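Local coordinates for protein lysine-sensitive aspartokinase 3 (Escherichia coli, PDB 2J0W) that catalyses the ATP-dependent phosphorylation of L-aspartate to 4-phospho-L-aspartate, a step towards lysine, and is subject to allosteric feedback inhibition by lysine, at residues 140-145 against 183-188; 302-307 against 434-439; 387-392 against 427-432. All blocks are in the same frame, centred on the assembly; numbering follows the deposited sequence.

Interaction 1 (140-145 against 183-188). With ASP (aspartic acid), chain B.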
loop_
_atom_site.group_PDB
_atom_site.type_symbol
_atom_site.label_atom_id
_atom_site.label_comp_id
_atom_site.label_asym_id
_atom_site.label_seq_id
_atom_site.Cartn_x
_atom_site.Cartn_y
_atom_site.Cartn_z
ATOM N N PHE A 140 38.873 -18.270 -16.339
ATOM C CA PHE A 140 37.831 -18.059 -17.342
ATOM C C PHE A 140 37.178 -16.697 -17.165
ATOM O O PHE A 140 36.878 -16.296 -16.045
ATOM C CB PHE A 140 36.762 -19.141 -17.236
ATOM C CG PHE A 140 35.753 -19.090 -18.338
ATOM C CD1 PHE A 140 36.093 -19.492 -19.625
ATOM C CD2 PHE A 140 34.469 -18.617 -18.102
ATOM C CE1 PHE A 140 35.161 -19.424 -20.672
ATOM C CE2 PHE A 140 33.526 -18.544 -19.142
ATOM C CZ PHE A 140 33.874 -18.950 -20.426
ATOM N N ASP A 141 36.939 -16.007 -18.277
ATOM C CA ASP A 141 36.324 -14.668 -18.271
ATOM C C ASP A 141 34.785 -14.722 -18.377
ATOM O O ASP A 141 34.248 -14.796 -19.489
ATOM C CB ASP A 141 36.894 -13.859 -19.445
ATOM C CG ASP A 141 36.451 -12.406 -19.436
ATOM O OD1 ASP A 141 35.336 -12.097 -18.950
ATOM O OD2 ASP A 141 37.224 -11.565 -19.939
ATOM N N VAL A 142 34.073 -14.659 -17.247
ATOM C CA VAL A 142 32.614 -14.732 -17.298
ATOM C C VAL A 142 32.010 -13.862 -18.355
ATOM O O VAL A 142 30.954 -14.183 -18.891
ATOM C CB VAL A 142 31.906 -14.315 -15.997
ATOM C CG1 VAL A 142 31.702 -15.513 -15.097
ATOM C CG2 VAL A 142 32.668 -13.213 -15.319
ATOM N N ARG A 143 32.656 -12.752 -18.660
ATOM C CA ARG A 143 32.094 -11.863 -19.661
ATOM C C ARG A 143 31.773 -12.570 -20.973
ATOM O O ARG A 143 30.898 -12.129 -21.721
ATOM C CB ARG A 143 33.020 -10.673 -19.874
ATOM C CG ARG A 143 33.097 -9.808 -18.634
ATOM C CD ARG A 143 34.037 -8.656 -18.820
ATOM N NE ARG A 143 35.409 -9.124 -18.959
ATOM C CZ ARG A 143 36.459 -8.322 -19.105
ATOM N NH1 ARG A 143 36.306 -6.998 -19.127
ATOM N NH2 ARG A 143 37.663 -8.851 -19.247
ATOM N N LYS A 144 32.454 -13.678 -21.249
ATOM C CA LYS A 144 32.175 -14.428 -22.474
ATOM C C LYS A 144 30.802 -15.081 -22.358
ATOM O O LYS A 144 30.178 -15.416 -23.364
ATOM C CB LYS A 144 33.211 -15.525 -22.702
ATOM C CG LYS A 144 34.633 -15.048 -22.870
ATOM C CD LYS A 144 35.558 -16.250 -23.013
ATOM C CE LYS A 144 37.024 -15.860 -22.888
ATOM N NZ LYS A 144 37.872 -17.071 -22.687
ATOM N N VAL A 145 30.327 -15.252 -21.128
ATOM C CA VAL A 145 29.041 -15.885 -20.912
ATOM C C VAL A 145 27.947 -15.060 -20.263
ATOM O O VAL A 145 26.786 -15.160 -20.664
ATOM C CB VAL A 145 29.219 -17.163 -20.111
ATOM C CG1 VAL A 145 27.962 -17.464 -19.323
ATOM C CG2 VAL A 145 29.541 -18.310 -21.070
ATOM N N GLY A 183 32.630 -13.164 -10.362
ATOM C CA GLY A 183 31.233 -12.802 -10.226
ATOM C C GLY A 183 31.137 -11.291 -10.337
ATOM O O GLY A 183 32.161 -10.629 -10.533
ATOM N N PHE A 184 29.922 -10.751 -10.234
ATOM C CA PHE A 184 29.691 -9.305 -10.276
ATOM C C PHE A 184 29.759 -8.617 -11.651
ATOM O O PHE A 184 29.100 -7.588 -11.862
ATOM C CB PHE A 184 30.671 -8.630 -9.314
ATOM C CG PHE A 184 30.597 -7.135 -9.296
ATOM C CD1 PHE A 184 29.401 -6.488 -8.998
ATOM C CD2 PHE A 184 31.754 -6.370 -9.448
ATOM C CE1 PHE A 184 29.356 -5.092 -8.830
ATOM C CE2 PHE A 184 31.728 -4.965 -9.282
ATOM C CZ PHE A 184 30.526 -4.327 -8.968
ATOM N N ILE A 185 30.539 -9.170 -12.581
ATOM C CA ILE A 185 30.671 -8.553 -13.896
ATOM C C ILE A 185 30.038 -9.290 -15.071
ATOM O O ILE A 185 29.775 -10.494 -15.013
ATOM C CB ILE A 185 32.141 -8.312 -14.263
ATOM C CG1 ILE A 185 32.854 -9.647 -14.486
ATOM C CG2 ILE A 185 32.825 -7.538 -13.156
ATOM C CD1 ILE A 185 34.298 -9.491 -14.941
ATOM N N GLY A 186 29.808 -8.536 -16.143
ATOM C CA GLY A 186 29.227 -9.096 -17.344
ATOM C C GLY A 186 29.582 -8.224 -18.530
ATOM O O GLY A 186 30.385 -7.303 -18.398
ATOM N N SER A 187 28.995 -8.515 -19.687
ATOM C CA SER A 187 29.240 -7.725 -20.888
ATOM C C SER A 187 27.917 -7.526 -21.580
ATOM O O SER A 187 27.099 -8.435 -21.653
ATOM C CB SER A 187 30.223 -8.432 -21.830
ATOM O OG SER A 187 29.733 -9.701 -22.225
ATOM N N GLU A 188 27.697 -6.325 -22.087
ATOM C CA GLU A 188 26.452 -6.019 -22.766
ATOM C C GLU A 188 26.504 -6.426 -24.256
ATOM O O GLU A 188 27.447 -7.092 -24.694
ATOM C CB GLU A 188 26.127 -4.536 -22.540
ATOM C CG GLU A 188 25.564 -3.800 -23.705
ATOM C CD GLU A 188 26.640 -3.154 -24.531
ATOM O OE1 GLU A 188 27.662 -3.820 -24.820
ATOM O OE2 GLU A 188 26.457 -1.972 -24.888
HETATM N N ASP B . 33.106 -7.042 -5.731
HETATM C CA ASP B . 31.764 -6.466 -5.695
HETATM C C ASP B . 31.682 -5.608 -4.414
HETATM O O ASP B . 32.739 -5.407 -3.767
HETATM C CB ASP B . 30.703 -7.609 -5.750
HETATM C CG ASP B . 30.616 -8.546 -4.526
HETATM O OD1 ASP B . 31.396 -8.333 -3.546
HETATM O OD2 ASP B . 29.764 -9.507 -4.536
HETATM O OXT ASP B . 30.538 -5.170 -4.046
#
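I185 and S187 meet V142 and R143 where strand 185-187 passes the loop that follows strand 137-139. Just ahead of that strand, F184 sends its CB away from 140-145 and serves the active site instead. CA of the bound aspartic acid lies over the centre of its ring, 3.7 Å above the plane, and the CB of the ligand is 3.6 Å from F184 CG. The polar groups of the ligand are held by other residues, among them T45, E119, R198 and S201. With an alanine here the ring would be gone, and the substrate would probably lose its flat support and be freer to shift.

I185 turns back to the loop. Its CG1 sits between the backbone N and the carbonyl carbon (chi1 68°) and comes 3.7 Å from V142 CG2, the two side chains crossing at about a right angle. I185 CD1 reaches on to R143 CG at 3.9 Å. I185 also touches S116 of helix 108-131, the helix that carries E119. The two segments follow neighbouring parallel strands, 137-139 and 178-182, of the central sheet of the amino acid kinase fold. Helix 159-176 links these strands in a beta-alpha-beta crossover.

G186 brings its backbone closest to R143, and its O is 3.7 Å from R143 CG. Its backbone also bonds to T194 across the small hairpin with strand 193-195. S187 OG donates to R143 O at 2.7 Å, 17° out of the carbonyl plane, and R147 NH2 bonds the same hydroxyl. R143 runs past this strand to a salt bridge with D141, NH2 to OD2 at 2.8 Å on the syn side. Its NH1 bonds to T193 OG1.

Interaction 2 (302-307 against 434-439)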
loop_
_atom_site.group_PDB
_atom_site.type_symbol
_atom_site.label_atom_id
_atom_site.label_comp_id
_atom_site.label_asym_id
_atom_site.label_seq_id
_atom_site.Cartn_x
_atom_site.Cartn_y
_atom_site.Cartn_z
ATOM N N LEU A 302 14.881 -10.860 11.893
ATOM C CA LEU A 302 14.628 -9.451 11.668
ATOM C C LEU A 302 15.683 -8.990 10.671
ATOM O O LEU A 302 16.823 -9.452 10.704
ATOM C CB LEU A 302 14.771 -8.670 12.971
ATOM C CG LEU A 302 13.857 -9.114 14.114
ATOM C CD1 LEU A 302 14.247 -8.377 15.379
ATOM C CD2 LEU A 302 12.400 -8.841 13.752
ATOM N N ALA A 303 15.295 -8.088 9.777
ATOM C CA ALA A 303 16.198 -7.552 8.763
ATOM C C ALA A 303 16.099 -6.036 8.765
ATOM O O ALA A 303 15.009 -5.469 8.893
ATOM C CB ALA A 303 15.831 -8.100 7.396
ATOM N N LEU A 304 17.247 -5.385 8.620
ATOM C CA LEU A 304 17.320 -3.930 8.608
ATOM C C LEU A 304 17.797 -3.428 7.249
ATOM O O LEU A 304 18.750 -3.959 6.685
ATOM C CB LEU A 304 18.286 -3.470 9.696
ATOM C CG LEU A 304 18.669 -1.994 9.768
ATOM C CD1 LEU A 304 17.505 -1.161 10.308
ATOM C CD2 LEU A 304 19.887 -1.865 10.679
ATOM N N ARG A 305 17.111 -2.422 6.713
ATOM C CA ARG A 305 17.490 -1.822 5.430
ATOM C C ARG A 305 17.598 -0.322 5.695
ATOM O O ARG A 305 16.600 0.364 5.911
ATOM C CB ARG A 305 16.435 -2.107 4.360
ATOM C CG ARG A 305 17.004 -2.126 2.955
ATOM C CD ARG A 305 16.037 -2.748 1.950
ATOM N NE ARG A 305 14.908 -1.874 1.627
ATOM C CZ ARG A 305 13.886 -2.254 0.870
ATOM N NH1 ARG A 305 13.859 -3.485 0.364
ATOM N NH2 ARG A 305 12.893 -1.416 0.617
ATOM N N ARG A 306 18.829 0.171 5.696
ATOM C CA ARG A 306 19.123 1.571 5.979
ATOM C C ARG A 306 19.023 2.554 4.824
ATOM O O ARG A 306 19.047 2.175 3.656
ATOM C CB ARG A 306 20.527 1.684 6.562
ATOM C CG ARG A 306 20.656 1.165 7.960
ATOM C CD ARG A 306 21.514 2.114 8.747
ATOM N NE ARG A 306 21.270 2.007 10.177
ATOM C CZ ARG A 306 20.947 3.041 10.945
ATOM N NH1 ARG A 306 20.826 4.253 10.414
ATOM N NH2 ARG A 306 20.765 2.865 12.247
ATOM N N ASN A 307 18.958 3.832 5.190
ATOM C CA ASN A 307 18.884 4.928 4.234
ATOM C C ASN A 307 17.728 4.789 3.264
ATOM O O ASN A 307 17.888 4.920 2.046
ATOM C CB ASN A 307 20.189 5.041 3.463
ATOM C CG ASN A 307 21.383 4.989 4.370
ATOM O OD1 ASN A 307 21.425 5.684 5.385
ATOM N ND2 ASN A 307 22.369 4.161 4.014
ATOM N N GLU A 434 18.610 6.967 13.235
ATOM C CA GLU A 434 19.342 6.857 14.502
ATOM C C GLU A 434 18.819 5.849 15.529
ATOM O O GLU A 434 19.594 5.332 16.335
ATOM C CB GLU A 434 19.465 8.232 15.174
ATOM C CG GLU A 434 18.185 9.042 15.207
ATOM C CD GLU A 434 17.827 9.614 13.842
ATOM O OE1 GLU A 434 16.807 9.188 13.253
ATOM O OE2 GLU A 434 18.578 10.488 13.354
ATOM N N ASP A 435 17.520 5.572 15.514
ATOM C CA ASP A 435 16.940 4.624 16.469
ATOM C C ASP A 435 16.899 3.207 15.880
ATOM O O ASP A 435 16.537 2.243 16.563
ATOM C CB ASP A 435 15.512 5.050 16.847
ATOM C CG ASP A 435 15.441 6.454 17.437
ATOM O OD1 ASP A 435 14.314 6.963 17.627
ATOM O OD2 ASP A 435 16.504 7.046 17.714
ATOM N N ALA A 436 17.284 3.093 14.613
ATOM C CA ALA A 436 17.267 1.824 13.896
ATOM C C ALA A 436 17.759 0.577 14.639
ATOM O O ALA A 436 16.988 -0.352 14.882
ATOM C CB ALA A 436 18.028 1.973 12.586
ATOM N N GLU A 437 19.038 0.543 14.992
ATOM C CA GLU A 437 19.581 -0.631 15.664
ATOM C C GLU A 437 19.000 -0.934 17.045
ATOM O O GLU A 437 18.747 -2.101 17.362
ATOM C CB GLU A 437 21.106 -0.534 15.735
ATOM C CG GLU A 437 21.758 -0.460 14.369
ATOM C CD GLU A 437 23.263 -0.570 14.423
ATOM O OE1 GLU A 437 23.878 0.053 15.316
ATOM O OE2 GLU A 437 23.837 -1.266 13.563
ATOM N N GLN A 438 18.780 0.095 17.864
ATOM C CA GLN A 438 18.216 -0.133 19.194
ATOM C C GLN A 438 16.868 -0.867 19.067
ATOM O O GLN A 438 16.498 -1.676 19.926
ATOM C CB GLN A 438 18.031 1.188 19.949
ATOM C CG GLN A 438 17.673 0.971 21.414
ATOM C CD GLN A 438 17.239 2.241 22.131
ATOM O OE1 GLN A 438 16.868 2.206 23.305
ATOM N NE2 GLN A 438 17.276 3.363 21.427
ATOM N N VAL A 439 16.141 -0.587 17.988
ATOM C CA VAL A 439 14.869 -1.244 17.744
ATOM C C VAL A 439 15.130 -2.714 17.417
ATOM O O VAL A 439 14.527 -3.607 18.009
ATOM C CB VAL A 439 14.122 -0.576 16.566
ATOM C CG1 VAL A 439 12.906 -1.406 16.164
ATOM C CG2 VAL A 439 13.688 0.824 16.965
HETATM O O HOH W 1 22.856 -0.752 10.344
#
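The R306 guanidinium has the methyl of A436 over one face, with A436 CB 3.5 Å from R306 CZ. The model places R306 NH2 closer still to that methyl, too close to be relied on. At the edge, near the guanidinium plane, is the backbone N of E434, 4.5 Å from R306 NH1. The backbone N of E437 approaches obliquely.

The R306 chain bends at chi2 (-138°), which sets CD off the extended path. The guanidinium lies beside the start of 434-439. R306 NH2 has a weak hydrogen bond to G433 O. R306 and E437 do not form a salt bridge: R306 NH2 and E437 OE1 are 5.2 Å apart. A water links the two side chains, but weakly at both ends. It accepts from R306 NE at 3.2 Å and donates to E437 OE2 at 3.4 Å. The opposite charges would probably still attract each other over this distance.

The apolar part is small. L304 has CG anti to its backbone N (chi1 172°), and its CD1 meets A436 CB at 3.9 Å. L304 CD2 is more distant from E437, 4.4 Å from its CG.

A387 of strand 386-393 touches both L304 and A436, so the methyl of A436 packs against two adjacent strands. Further along, L302 rests on L443, H444 and F448 of helix 436-448. E437 touches V233, and V439 packs on L410 and F413. This is helix-on-sheet packing in an ACT domain, within the region required for homodimerization, though no other chain touches these segments. Strand 299-313 pairs antiparallel with strand 386-393, and helix 436-448 packs on side chains of both.

Interaction 3 (387-392 against 427-432)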
loop_
_atom_site.group_PDB
_atom_site.type_symbol
_atom_site.label_atom_id
_atom_site.label_comp_id
_atom_site.label_asym_id
_atom_site.label_seq_id
_atom_site.Cartn_x
_atom_site.Cartn_y
_atom_site.Cartn_z
ATOM N N ALA A 387 14.951 4.218 8.202
ATOM C CA ALA A 387 15.402 2.830 8.104
ATOM C C ALA A 387 14.240 1.835 8.175
ATOM O O ALA A 387 13.336 1.975 9.004
ATOM C CB ALA A 387 16.405 2.545 9.217
ATOM N N LEU A 388 14.265 0.829 7.305
ATOM C CA LEU A 388 13.209 -0.183 7.280
ATOM C C LEU A 388 13.527 -1.370 8.177
ATOM O O LEU A 388 14.650 -1.881 8.165
ATOM C CB LEU A 388 12.991 -0.723 5.866
ATOM C CG LEU A 388 12.018 -1.914 5.809
ATOM C CD1 LEU A 388 10.605 -1.393 5.860
ATOM C CD2 LEU A 388 12.212 -2.721 4.548
ATOM N N VAL A 389 12.535 -1.811 8.947
ATOM C CA VAL A 389 12.697 -2.976 9.807
ATOM C C VAL A 389 11.666 -4.020 9.371
ATOM O O VAL A 389 10.467 -3.745 9.310
ATOM C CB VAL A 389 12.505 -2.637 11.310
ATOM C CG1 VAL A 389 12.498 -3.918 12.134
ATOM C CG2 VAL A 389 13.640 -1.755 11.790
ATOM N N ALA A 390 12.145 -5.215 9.061
ATOM C CA ALA A 390 11.277 -6.286 8.611
ATOM C C ALA A 390 11.319 -7.513 9.510
ATOM O O ALA A 390 12.378 -7.891 9.996
ATOM C CB ALA A 390 11.670 -6.684 7.208
ATOM N N LEU A 391 10.166 -8.133 9.732
ATOM C CA LEU A 391 10.096 -9.355 10.523
ATOM C C LEU A 391 9.700 -10.464 9.577
ATOM O O LEU A 391 8.647 -10.411 8.948
ATOM C CB LEU A 391 9.041 -9.269 11.613
ATOM C CG LEU A 391 8.698 -10.664 12.163
ATOM C CD1 LEU A 391 9.892 -11.233 12.905
ATOM C CD2 LEU A 391 7.500 -10.585 13.085
ATOM N N ILE A 392 10.534 -11.477 9.469
ATOM C CA ILE A 392 10.211 -12.566 8.581
ATOM C C ILE A 392 9.865 -13.814 9.356
ATOM O O ILE A 392 10.513 -14.149 10.355
ATOM C CB ILE A 392 11.363 -12.846 7.629
ATOM C CG1 ILE A 392 11.554 -11.619 6.747
ATOM C CG2 ILE A 392 11.086 -14.107 6.799
ATOM C CD1 ILE A 392 12.445 -11.855 5.583
ATOM N N LEU A 427 6.419 -8.489 7.892
ATOM C CA LEU A 427 5.776 -7.305 8.428
ATOM C C LEU A 427 6.881 -6.263 8.537
ATOM O O LEU A 427 7.803 -6.415 9.343
ATOM C CB LEU A 427 5.197 -7.583 9.810
ATOM C CG LEU A 427 4.426 -6.415 10.430
ATOM C CD1 LEU A 427 3.481 -6.961 11.476
ATOM C CD2 LEU A 427 5.373 -5.379 11.033
ATOM N N CYS A 428 6.803 -5.207 7.738
ATOM C CA CYS A 428 7.844 -4.188 7.786
ATOM C C CYS A 428 7.349 -2.858 8.292
ATOM O O CYS A 428 6.151 -2.603 8.357
ATOM C CB CYS A 428 8.437 -3.976 6.400
ATOM S SG CYS A 428 8.683 -5.500 5.517
ATOM N N PHE A 429 8.296 -2.006 8.645
ATOM C CA PHE A 429 7.965 -0.677 9.098
ATOM C C PHE A 429 9.198 0.211 9.147
ATOM O O PHE A 429 10.326 -0.274 9.209
ATOM C CB PHE A 429 7.260 -0.737 10.451
ATOM C CG PHE A 429 8.075 -1.341 11.542
ATOM C CD1 PHE A 429 8.800 -0.535 12.414
ATOM C CD2 PHE A 429 8.080 -2.714 11.737
ATOM C CE1 PHE A 429 9.520 -1.094 13.478
ATOM C CE2 PHE A 429 8.795 -3.285 12.794
ATOM C CZ PHE A 429 9.514 -2.474 13.666
ATOM N N LEU A 430 8.973 1.515 9.081
ATOM C CA LEU A 430 10.056 2.475 9.112
ATOM C C LEU A 430 10.191 3.088 10.495
ATOM O O LEU A 430 9.249 3.075 11.291
ATOM C CB LEU A 430 9.818 3.589 8.076
ATOM C CG LEU A 430 9.679 3.163 6.604
ATOM C CD1 LEU A 430 9.633 4.403 5.708
ATOM C CD2 LEU A 430 10.850 2.266 6.198
ATOM N N VAL A 431 11.384 3.605 10.769
ATOM C CA VAL A 431 11.707 4.281 12.024
ATOM C C VAL A 431 12.879 5.200 11.698
ATOM O O VAL A 431 13.680 4.898 10.814
ATOM C CB VAL A 431 12.135 3.289 13.142
ATOM C CG1 VAL A 431 11.037 2.269 13.383
ATOM C CG2 VAL A 431 13.428 2.589 12.769
ATOM N N PRO A 432 12.984 6.344 12.381
ATOM C CA PRO A 432 14.109 7.228 12.072
ATOM C C PRO A 432 15.450 6.496 12.171
ATOM O O PRO A 432 15.672 5.711 13.093
ATOM C CB PRO A 432 13.955 8.354 13.097
ATOM C CG PRO A 432 13.235 7.683 14.235
ATOM C CD PRO A 432 12.209 6.852 13.521
#
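V389 lies over one face of the F429 ring, offset toward the rim. Its CB makes a CH-pi contact 4.0 Å from the ring centroid and 18° off the normal, and V389 CG1 touches F429 CZ at 3.7 Å. F429 CG stands between its own backbone N and carbonyl carbon (chi1 61°), and the ring runs beside the V389 side chain in the same direction. On the other face of the sheet, L388 CD1 reaches diagonally to C428 CB at 3.4 Å. The same methyl meets L430 CD2 at 3.7 Å. A390 CB packs on C428 SG at 3.6 Å.

The backbones hold these side chains in register. A387 with V431, V389 with F429 and L391 with L427 are antiparallel hydrogen-bonded pairs, each with two N-H to O bonds. The bond from V389 N to F429 O is short, 2.7 Å, and nearly straight. L388 with L430 and A390 with C428 are the non-hydrogen-bonded pairs between them. Here CA-H groups approach carbonyls, as where C428 CA lies 3.1 Å from V389 O.

The strands belong to a ferredoxin-like ACT sheet. Strand 386-393, helix 402-407, strands 417-420 and 426-432 and helix 436-448 supply all of the beta-alpha-beta-beta-alpha-beta pattern but its last strand. The first part of strand 299-313, from far earlier in the chain, takes that place.

Both helices cover the face that bears V389 and F429. L443 of helix 436-448 touches both residues, and V406 of helix 402-407 touches F429 and L391. F254 packs on L388, A390 and C428 on the other face. Neighbouring strands extend the sheet through backbone bonds: L388 to R305, A390 to A303, and C428 to C419.

Overall arrangement
Interactions 2 and 3 share one ACT sheet, their centres about 7 Å apart. Main-chain bonds between strands 299-313 and 386-393 join them directly. Interaction 3 is buried and largely apolar, with a regular ladder of main-chain bonds. Interaction 2 lies at the surface, where strand meets helix, and consists of a methyl over an arginine guanidinium, a small apolar contact and a weak water link. Interaction 1 belongs to the kinase part, on the opposite side of the chain's centre, about 35 Å from the other two between centres. It is buried like interaction 3 but mixes apolar and polar contacts, and it alone includes a residue touching the substrate.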